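Local coordinates for aminoacyl-tRNA synthetase-interacting multifunctional protein p43 (Plasmodium vivax, PDB 6IPA) that probably binds tRNA through its C-terminal EMAP II-like domain and associates with aminoacyl-tRNA synthetases, at residues A[51-56]-A[96-101]. Sequence-based numbering, arbitrary orientation.
Sequences GYVEEV and KYVLVL
Y52 holds CG anti to its backbone N (chi1 -174°), while Y97 turns CG anti to its carbonyl carbon (chi1 -80°), and from neighbouring strands the two rings meet on one face of the sheet. CD1 of Y52 lies over a face of the Y97 ring, displaced toward the rim and 3.8 Å from CE2 of Y97; with their planes 41° apart the rings make an oblique aromatic pair. H95 meets the Y52 ring in a nearly parallel plane, and Y97 touches P132. Between the tyrosines the backbones form a non-hydrogen-bonded antiparallel pair, their CA atoms 4.4 Å apart. Next to it, G51 and V98 form the hydrogen-bonded pair: V98 N gives to G51 O (2.6 Å) and G51 N to V98 O (2.8 Å). In the sheet of this putative tRNA-binding domain, which belongs by sequence family to the OB-fold clan, strand 48-58 lies between 66-71 and the outer strand 97-101, antiparallel to both. V98 points to the face away from the tyrosines, and its CG1 meets CG2 of V53, whose side chain is directed toward the partner strand, at 3.7 Å, the two crossing at about a right angle. Beyond the last bridge, V53 N reaches K96 O at 2.7 Å in an almost straight bond.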
# COMPACT_ATOMS: atom_id res chain seq x y z
N GLY A 51 6.78 -0.66 4.48
CA GLY A 51 7.25 0.39 5.36
C GLY A 51 6.76 0.23 6.80
O GLY A 51 5.81 -0.49 7.08
N TYR A 52 7.45 0.90 7.69
CA TYR A 52 7.09 0.99 9.12
C TYR A 52 6.49 2.35 9.34
O TYR A 52 7.15 3.36 9.07
CB TYR A 52 8.34 0.93 9.97
CG TYR A 52 8.11 0.88 11.45
CD1 TYR A 52 7.29 -0.09 12.00
CD2 TYR A 52 8.74 1.77 12.31
CE1 TYR A 52 7.08 -0.16 13.37
CE2 TYR A 52 8.57 1.70 13.68
CZ TYR A 52 7.73 0.73 14.20
OH TYR A 52 7.48 0.64 15.55
N VAL A 53 5.24 2.37 9.83
CA VAL A 53 4.57 3.63 10.15
C VAL A 53 5.18 4.26 11.43
O VAL A 53 4.92 3.80 12.54
CB VAL A 53 3.05 3.40 10.37
CG1 VAL A 53 2.38 4.70 10.72
CG2 VAL A 53 2.41 2.77 9.12
N GLU A 54 6.01 5.28 11.27
CA GLU A 54 6.58 5.97 12.42
C GLU A 54 5.60 6.83 13.23
O GLU A 54 5.65 6.82 14.44
CB GLU A 54 7.71 6.84 11.95
CG GLU A 54 8.91 6.00 11.56
CD GLU A 54 10.10 6.85 11.25
OE1 GLU A 54 9.92 8.08 11.12
OE2 GLU A 54 11.20 6.26 11.10
N GLU A 55 4.73 7.58 12.54
CA GLU A 55 3.84 8.60 13.15
C GLU A 55 2.49 8.68 12.46
O GLU A 55 2.43 8.67 11.22
CB GLU A 55 4.43 10.00 13.09
CG GLU A 55 5.39 10.37 14.20
CD GLU A 55 5.86 11.82 14.13
OE1 GLU A 55 5.02 12.77 14.22
OE2 GLU A 55 7.08 12.02 13.95
N VAL A 56 1.42 8.80 13.26
CA VAL A 56 0.10 9.18 12.79
C VAL A 56 -0.23 10.56 13.31
O VAL A 56 -0.12 10.81 14.50
CB VAL A 56 -0.96 8.22 13.31
CG1 VAL A 56 -2.29 8.46 12.60
CG2 VAL A 56 -0.50 6.80 13.09
N LYS A 96 2.82 0.05 12.79
CA LYS A 96 2.59 -1.10 11.91
C LYS A 96 3.58 -1.10 10.74
O LYS A 96 4.13 -0.05 10.35
CB LYS A 96 1.17 -1.10 11.35
CG LYS A 96 0.07 -1.20 12.39
CD LYS A 96 0.11 -2.50 13.16
CE LYS A 96 -0.88 -2.42 14.32
NZ LYS A 96 -2.28 -2.09 13.86
N TYR A 97 3.77 -2.30 10.22
CA TYR A 97 4.49 -2.57 8.98
C TYR A 97 3.42 -2.61 7.91
O TYR A 97 2.50 -3.43 7.98
CB TYR A 97 5.28 -3.92 9.06
CG TYR A 97 6.60 -3.79 9.82
CD1 TYR A 97 7.76 -3.41 9.18
CD2 TYR A 97 6.65 -4.00 11.19
CE1 TYR A 97 8.96 -3.27 9.87
CE2 TYR A 97 7.83 -3.85 11.90
CZ TYR A 97 8.98 -3.48 11.24
OH TYR A 97 10.15 -3.36 11.94
N VAL A 98 3.51 -1.72 6.92
CA VAL A 98 2.44 -1.62 5.93
C VAL A 98 3.03 -1.85 4.56
O VAL A 98 4.27 -1.94 4.43
CB VAL A 98 1.69 -0.29 6.03
CG1 VAL A 98 1.00 -0.21 7.36
CG2 VAL A 98 2.64 0.88 5.87
N LEU A 99 2.13 -1.98 3.57
CA LEU A 99 2.51 -2.12 2.16
C LEU A 99 2.29 -0.84 1.41
O LEU A 99 1.16 -0.42 1.21
CB LEU A 99 1.70 -3.22 1.49
CG LEU A 99 1.97 -4.62 2.09
CD1 LEU A 99 1.69 -5.69 1.02
CD2 LEU A 99 3.38 -4.82 2.64
N VAL A 100 3.38 -0.21 1.00
CA VAL A 100 3.30 1.06 0.28
C VAL A 100 3.52 0.87 -1.20
O VAL A 100 4.56 0.33 -1.58
CB VAL A 100 4.37 2.06 0.81
CG1 VAL A 100 4.29 3.38 0.06
CG2 VAL A 100 4.16 2.29 2.30
N LEU A 101 2.57 1.33 -2.02
CA LEU A 101 2.78 1.57 -3.47
C LEU A 101 3.69 2.79 -3.63
O LEU A 101 3.24 3.94 -3.74
CB LEU A 101 1.46 1.77 -4.23
CG LEU A 101 1.58 2.09 -5.73
CD1 LEU A 101 2.35 1.00 -6.44
CD2 LEU A 101 0.23 2.24 -6.45